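Local coordinates for DNA repair protein RAD7 (Saccharomyces cerevisiae, PDB 5ZB2) that promotes global genome nucleotide excision repair, which removes damage from nontranscribing DNA, as part of a complex with ABF1 and RAD16, and interacts with ELC1, at residues E116-I121 against E145-I150. Numbering follows the deposited sequence.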
ATOM      1  N   GLU A 116       8.610   5.283   3.049  1.00 40.96           N
ATOM      2  CA  GLU A 116       7.185   5.595   3.079  1.00 41.92           C
ATOM      3  C   GLU A 116       6.553   5.167   4.398  1.00 38.08           C
ATOM      4  O   GLU A 116       5.713   5.884   4.951  1.00 37.10           O
ATOM      5  CB  GLU A 116       6.485   4.928   1.893  1.00 39.84           C
ATOM      6  CG  GLU A 116       4.984   5.146   1.839  1.00 42.63           C
ATOM      7  CD  GLU A 116       4.349   4.494   0.621  1.00 44.92           C
ATOM      8  OE1 GLU A 116       3.575   5.181  -0.073  1.00 46.37           O
ATOM      9  OE2 GLU A 116       4.626   3.302   0.355  1.00 41.36           O
ATOM     10  N   SER A 117       6.945   4.001   4.919  1.00 38.46           N
ATOM     11  CA  SER A 117       6.394   3.535   6.189  1.00 37.98           C
ATOM     12  C   SER A 117       6.718   4.507   7.317  1.00 35.86           C
ATOM     13  O   SER A 117       5.855   4.823   8.142  1.00 34.91           O
ATOM     14  CB  SER A 117       6.935   2.143   6.522  1.00 35.06           C
ATOM     15  OG  SER A 117       6.648   1.221   5.492  1.00 39.34           O
ATOM     16  N   LEU A 118       7.962   4.991   7.364  1.00 36.39           N
ATOM     17  CA  LEU A 118       8.375   5.881   8.445  1.00 37.33           C
ATOM     18  C   LEU A 118       7.620   7.204   8.395  1.00 37.74           C
ATOM     19  O   LEU A 118       7.224   7.737   9.438  1.00 34.26           O
ATOM     20  CB  LEU A 118       9.884   6.118   8.377  1.00 36.77           C
ATOM     21  CG  LEU A 118      10.515   6.890   9.537  1.00 38.60           C
ATOM     22  CD1 LEU A 118      10.250   6.210  10.876  1.00 35.86           C
ATOM     23  CD2 LEU A 118      12.011   7.058   9.299  1.00 37.49           C
ATOM     24  N   LEU A 119       7.410   7.754   7.192  1.00 37.53           N
ATOM     25  CA  LEU A 119       6.716   9.034   7.077  1.00 40.86           C
ATOM     26  C   LEU A 119       5.215   8.891   7.316  1.00 39.71           C
ATOM     27  O   LEU A 119       4.573   9.836   7.785  1.00 40.91           O
ATOM     28  CB  LEU A 119       6.987   9.657   5.708  1.00 43.52           C
ATOM     29  CG  LEU A 119       8.464   9.893   5.369  1.00 45.47           C
ATOM     30  CD1 LEU A 119       8.599  10.658   4.063  1.00 52.30           C
ATOM     31  CD2 LEU A 119       9.193  10.629   6.485  1.00 46.05           C
ATOM     32  N   TYR A 120       4.634   7.730   7.007  1.00 34.65           N
ATOM     33  CA  TYR A 120       3.255   7.470   7.412  1.00 38.99           C
ATOM     34  C   TYR A 120       3.113   7.559   8.928  1.00 39.01           C
ATOM     35  O   TYR A 120       2.178   8.182   9.444  1.00 40.38           O
ATOM     36  CB  TYR A 120       2.812   6.092   6.922  1.00 39.27           C
ATOM     37  CG  TYR A 120       2.019   6.084   5.636  1.00 42.88           C
ATOM     38  CD1 TYR A 120       2.603   6.444   4.429  1.00 44.85           C
ATOM     39  CD2 TYR A 120       0.691   5.675   5.626  1.00 42.62           C
ATOM     40  CE1 TYR A 120       1.879   6.417   3.248  1.00 47.30           C
ATOM     41  CE2 TYR A 120      -0.041   5.644   4.453  1.00 45.48           C
ATOM     42  CZ  TYR A 120       0.557   6.014   3.268  1.00 48.39           C
ATOM     43  OH  TYR A 120      -0.173   5.981   2.103  1.00 48.42           O
ATOM     44  N   ILE A 121       4.039   6.933   9.659  1.00 37.14           N
ATOM     45  CA  ILE A 121       3.992   6.954  11.120  1.00 37.80           C
ATOM     46  C   ILE A 121       4.046   8.388  11.633  1.00 38.07           C
ATOM     47  O   ILE A 121       3.259   8.788  12.497  1.00 37.27           O
ATOM     48  CB  ILE A 121       5.135   6.100  11.697  1.00 36.63           C
ATOM     49  CG1 ILE A 121       4.849   4.622  11.442  1.00 34.78           C
ATOM     50  CG2 ILE A 121       5.327   6.357  13.195  1.00 36.05           C
ATOM     51  CD1 ILE A 121       6.023   3.717  11.698  1.00 36.51           C
ATOM     52  N   GLU A 145      16.587  12.511   8.553  1.00 40.25           N
ATOM     53  CA  GLU A 145      16.429  13.959   8.656  1.00 43.08           C
ATOM     54  C   GLU A 145      14.985  14.374   8.394  1.00 41.61           C
ATOM     55  O   GLU A 145      14.402  15.147   9.163  1.00 40.41           O
ATOM     56  CB  GLU A 145      17.375  14.668   7.688  1.00 47.58           C
ATOM     57  CG  GLU A 145      17.263  16.189   7.748  1.00 55.71           C
ATOM     58  CD  GLU A 145      18.363  16.908   6.984  1.00 63.53           C
ATOM     59  OE1 GLU A 145      19.152  16.239   6.282  1.00 64.63           O
ATOM     60  OE2 GLU A 145      18.435  18.151   7.087  1.00 78.16           O
ATOM     61  N   LYS A 146      14.392  13.875   7.304  1.00 40.28           N
ATOM     62  CA  LYS A 146      13.010  14.234   6.996  1.00 40.11           C
ATOM     63  C   LYS A 146      12.071  13.829   8.124  1.00 39.05           C
ATOM     64  O   LYS A 146      11.143  14.570   8.468  1.00 38.34           O
ATOM     65  CB  LYS A 146      12.571  13.583   5.687  1.00 42.66           C
ATOM     66  CG  LYS A 146      13.253  14.139   4.456  1.00 46.55           C
ATOM     67  CD  LYS A 146      12.604  13.615   3.187  1.00 63.34           C
ATOM     68  CE  LYS A 146      13.371  14.046   1.948  1.00 65.44           C
ATOM     69  NZ  LYS A 146      14.728  13.433   1.890  1.00 61.62           N
ATOM     70  N   PHE A 147      12.296  12.654   8.711  1.00 38.38           N
ATOM     71  CA  PHE A 147      11.437  12.195   9.797  1.00 37.95           C
ATOM     72  C   PHE A 147      11.543  13.111  11.012  1.00 38.46           C
ATOM     73  O   PHE A 147      10.532  13.421  11.653  1.00 37.87           O
ATOM     74  CB  PHE A 147      11.798  10.754  10.164  1.00 35.80           C
ATOM     75  CG  PHE A 147      11.198  10.288  11.456  1.00 34.07           C
ATOM     76  CD1 PHE A 147       9.871   9.912  11.523  1.00 35.74           C
ATOM     77  CD2 PHE A 147      11.967  10.218  12.604  1.00 36.10           C
ATOM     78  CE1 PHE A 147       9.319   9.481  12.709  1.00 37.29           C
ATOM     79  CE2 PHE A 147      11.421   9.786  13.792  1.00 36.26           C
ATOM     80  CZ  PHE A 147      10.095   9.413  13.845  1.00 37.22           C
ATOM     81  N   PHE A 148      12.755  13.567  11.339  1.00 36.42           N
ATOM     82  CA  PHE A 148      12.929  14.423  12.511  1.00 38.54           C
ATOM     83  C   PHE A 148      12.370  15.822  12.279  1.00 39.98           C
ATOM     84  O   PHE A 148      11.859  16.442  13.218  1.00 39.08           O
ATOM     85  CB  PHE A 148      14.406  14.491  12.892  1.00 35.08           C
ATOM     86  CG  PHE A 148      14.976  13.173  13.336  1.00 36.03           C
ATOM     87  CD1 PHE A 148      14.282  12.366  14.217  1.00 34.74           C
ATOM     88  CD2 PHE A 148      16.199  12.735  12.858  1.00 35.79           C
ATOM     89  CE1 PHE A 148      14.799  11.152  14.623  1.00 32.67           C
ATOM     90  CE2 PHE A 148      16.718  11.523  13.257  1.00 34.84           C
ATOM     91  CZ  PHE A 148      16.017  10.732  14.139  1.00 33.60           C
ATOM     92  N   VAL A 149      12.445  16.337  11.050  1.00 40.34           N
ATOM     93  CA  VAL A 149      11.802  17.616  10.751  1.00 41.93           C
ATOM     94  C   VAL A 149      10.301  17.518  11.000  1.00 42.28           C
ATOM     95  O   VAL A 149       9.696  18.398  11.623  1.00 43.49           O
ATOM     96  CB  VAL A 149      12.110  18.049   9.306  1.00 41.55           C
ATOM     97  CG1 VAL A 149      11.293  19.280   8.913  1.00 40.49           C
ATOM     98  CG2 VAL A 149      13.598  18.335   9.143  1.00 41.01           C
ATOM     99  N   ILE A 150       9.680  16.437  10.524  1.00 41.27           N
ATOM    100  CA  ILE A 150       8.244  16.255  10.708  1.00 42.35           C
ATOM    101  C   ILE A 150       7.893  16.120  12.183  1.00 43.96           C
ATOM    102  O   ILE A 150       6.813  16.545  12.610  1.00 46.50           O
ATOM    103  CB  ILE A 150       7.759  15.032   9.902  1.00 42.93           C
ATOM    104  CG1 ILE A 150       7.915  15.301   8.403  1.00 43.29           C
ATOM    105  CG2 ILE A 150       6.299  14.704  10.230  1.00 44.28           C
ATOM    106  CD1 ILE A 150       7.660  14.100   7.528  1.00 43.80           C
TER
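Leu118 lies over one face of the Phe147 ring, joining helices 115-124 and 141-150 on their buried side. Leu118 CD1 sits 4.1 Å from the Phe147 ring centroid, 24° off the ring normal, a CH-pi contact shifted toward the ring's rim. Leu118 CG comes to 3.7 Å from Phe147 CD1, while Leu118 CD2 reaches back to Phe147 CB at 3.8 Å. CG of each is anti to its own backbone N (chi1 -173° for Leu118, 167° for Phe147), which sends both side chains into the gap between the helices, where they cross at about a right angle. The outer side is looser: Leu119 CD2 meets Ile150 CD1 at 3.9 Å, both residues partly exposed. A 2-(2-methoxyethoxy)ethanol, probably from the crystallisation liquor, lies about 4 Å from the Leu119 side chain. Cut back to an alanine here, Leu118 would lose its CD1 and CD2, which is likely to open a gap over the Phe147 face and leave the ring freer to shift. The segment axes run nearly parallel, 9.9 Å apart, as expected of neighbouring helices in a leucine-rich repeat solenoid. With aliphatic and aromatic carbon alone meeting here, the helices are joined by shape and burial rather than by directed polar bonds.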